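Local coordinates for protein P43 (Trichuris muris, PDB 6QIX) that is the major secreted protein of a whipworm parasite, tethers to matrix and inhibits the function of interleukin-13, at residues N207-V212 and G224-S229. Numbering follows the deposited sequence.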
loop_
_atom_site.group_PDB
_atom_site.type_symbol
_atom_site.label_atom_id
_atom_site.label_comp_id
_atom_site.label_asym_id
_atom_site.label_seq_id
_atom_site.Cartn_x
_atom_site.Cartn_y
_atom_site.Cartn_z
ATOM N N ASN A 207 21.621 -0.381 -2.087
ATOM C CA ASN A 207 21.855 0.114 -0.734
ATOM C C ASN A 207 20.571 0.068 0.083
ATOM O O ASN A 207 20.593 -0.274 1.276
ATOM C CB ASN A 207 22.394 1.541 -0.732
ATOM C CG ASN A 207 23.801 1.633 -1.225
ATOM O OD1 ASN A 207 24.411 0.628 -1.582
ATOM N ND2 ASN A 207 24.336 2.853 -1.257
ATOM N N ILE A 208 19.436 0.395 -0.532
ATOM C CA ILE A 208 18.159 0.300 0.183
ATOM C C ILE A 208 17.923 -1.127 0.654
ATOM O O ILE A 208 17.530 -1.371 1.799
ATOM C CB ILE A 208 17.005 0.785 -0.715
ATOM C CG1 ILE A 208 17.089 2.288 -0.974
ATOM C CG2 ILE A 208 15.646 0.489 -0.091
ATOM C CD1 ILE A 208 16.117 2.797 -1.975
ATOM N N VAL A 209 18.155 -2.095 -0.235
ATOM C CA VAL A 209 17.940 -3.501 0.087
ATOM C C VAL A 209 18.866 -3.921 1.218
ATOM O O VAL A 209 18.435 -4.547 2.188
ATOM C CB VAL A 209 18.152 -4.369 -1.165
ATOM C CG1 VAL A 209 18.226 -5.851 -0.817
ATOM C CG2 VAL A 209 17.046 -4.125 -2.121
ATOM N N SER A 210 20.143 -3.572 1.122
ATOM C CA SER A 210 21.073 -3.980 2.163
ATOM C C SER A 210 20.687 -3.373 3.494
ATOM O O SER A 210 20.809 -4.016 4.532
ATOM C CB SER A 210 22.501 -3.589 1.776
ATOM O OG SER A 210 22.846 -4.325 0.629
ATOM N N HIS A 211 20.179 -2.144 3.484
ATOM C CA HIS A 211 19.811 -1.484 4.736
ATOM C C HIS A 211 18.591 -2.141 5.356
ATOM O O HIS A 211 18.493 -2.255 6.589
ATOM C CB HIS A 211 19.558 0.008 4.500
ATOM C CG HIS A 211 20.792 0.853 4.623
ATOM N ND1 HIS A 211 21.285 1.616 3.586
ATOM C CD2 HIS A 211 21.637 1.050 5.665
ATOM C CE1 HIS A 211 22.371 2.260 3.984
ATOM N NE2 HIS A 211 22.604 1.937 5.242
ATOM N N VAL A 212 17.684 -2.653 4.529
ATOM C CA VAL A 212 16.532 -3.346 5.086
ATOM C C VAL A 212 16.969 -4.652 5.745
ATOM O O VAL A 212 16.527 -4.975 6.853
ATOM C CB VAL A 212 15.467 -3.559 4.001
ATOM C CG1 VAL A 212 14.408 -4.428 4.517
ATOM C CG2 VAL A 212 14.868 -2.229 3.607
ATOM N N GLY A 224 14.895 -16.937 -2.020
ATOM C CA GLY A 224 14.076 -15.760 -1.831
ATOM C C GLY A 224 14.144 -14.772 -2.979
ATOM O O GLY A 224 14.907 -14.898 -3.937
ATOM N N TYR A 225 13.310 -13.753 -2.879
ATOM C CA TYR A 225 13.248 -12.708 -3.886
ATOM C C TYR A 225 13.957 -11.448 -3.412
ATOM O O TYR A 225 13.881 -11.089 -2.231
ATOM C CB TYR A 225 11.795 -12.373 -4.208
ATOM C CG TYR A 225 11.648 -11.055 -4.907
ATOM C CD1 TYR A 225 11.929 -10.940 -6.252
ATOM C CD2 TYR A 225 11.236 -9.919 -4.223
ATOM C CE1 TYR A 225 11.808 -9.743 -6.888
ATOM C CE2 TYR A 225 11.103 -8.728 -4.863
ATOM C CZ TYR A 225 11.412 -8.628 -6.187
ATOM O OH TYR A 225 11.284 -7.399 -6.823
ATOM N N GLU A 226 14.593 -10.756 -4.360
ATOM C CA GLU A 226 15.312 -9.508 -4.137
ATOM C C GLU A 226 15.185 -8.669 -5.399
ATOM O O GLU A 226 15.534 -9.153 -6.478
ATOM C CB GLU A 226 16.782 -9.803 -3.810
ATOM C CG GLU A 226 17.554 -8.621 -3.391
ATOM C CD GLU A 226 18.970 -8.968 -2.963
ATOM O OE1 GLU A 226 19.163 -9.591 -1.896
ATOM O OE2 GLU A 226 19.895 -8.610 -3.699
ATOM N N PRO A 227 14.691 -7.425 -5.330
ATOM C CA PRO A 227 14.623 -6.609 -6.550
ATOM C C PRO A 227 16.016 -6.165 -6.970
ATOM O O PRO A 227 16.863 -5.832 -6.136
ATOM C CB PRO A 227 13.752 -5.412 -6.147
ATOM C CG PRO A 227 13.946 -5.304 -4.643
ATOM C CD PRO A 227 14.214 -6.709 -4.134
ATOM N N HIS A 228 16.250 -6.171 -8.273
ATOM C CA HIS A 228 17.520 -5.739 -8.841
ATOM C C HIS A 228 17.284 -4.523 -9.714
ATOM O O HIS A 228 16.222 -4.380 -10.336
ATOM C CB HIS A 228 18.177 -6.880 -9.600
ATOM C CG HIS A 228 18.601 -8.012 -8.704
ATOM N ND1 HIS A 228 19.250 -7.809 -7.500
ATOM C CD2 HIS A 228 18.443 -9.356 -8.819
ATOM C CE1 HIS A 228 19.483 -8.975 -6.920
ATOM N NE2 HIS A 228 19.007 -9.930 -7.700
ATOM N N SER A 229 18.264 -3.621 -9.685
ATOM C CA SER A 229 18.134 -2.326 -10.322
ATOM C C SER A 229 17.871 -2.500 -11.795
ATOM O O SER A 229 18.613 -3.199 -12.493
ATOM C CB SER A 229 19.398 -1.492 -10.143
ATOM O OG SER A 229 19.288 -0.322 -10.926
#
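The carboxylate of Glu226 is held at OE1 by a hydrogen bond with the hydroxyl of Tyr213, one residue beyond the segment 207-212 on the same helix, and on its way there the side chain runs against Val209. The touching is done by the aliphatic part: Val209 CG1 lies 3.8 Å from Glu226 CG and 3.9 Å from Glu226 CD. Torsions explain the reach. The CB of Glu226 is not aimed at the helix, but with CG anti to the backbone N (chi1 -172°) and the chain extended through CD (chi2 175°), the carboxylate end is carried to it. OE1 of Glu226 approaches Val209 CG1 to 4.0 Å, so that the methyl lies beside an oxygen that is hydrogen-bonded to Tyr213.

In the fold, this joins helix 205-216 to the extended loop that follows it and leads to strand 246-252.

Val209 meets the loop with both branches. Its CB points at the other segment, and chi1 of 168° sets CG1 anti to the backbone N, where it meets Glu226, while CG2, anti to the carbonyl carbon, comes to 4.2 Å from Pro227 CG. One valine thus spans two consecutive loop residues, with no hydrogen bond between the segments and 112 Å² buried in all; the nearest CA atoms, those of Val209 and Glu226, remain 7.8 Å apart.

Within the loop, Pro227 N sits 3.6 Å above the plane of the Tyr225 ring, displaced toward its rim, and that ring meets Phe304 edge-to-face. The loop is also packed on helix 315-325, where Leu325 touches both Tyr225 and Pro227.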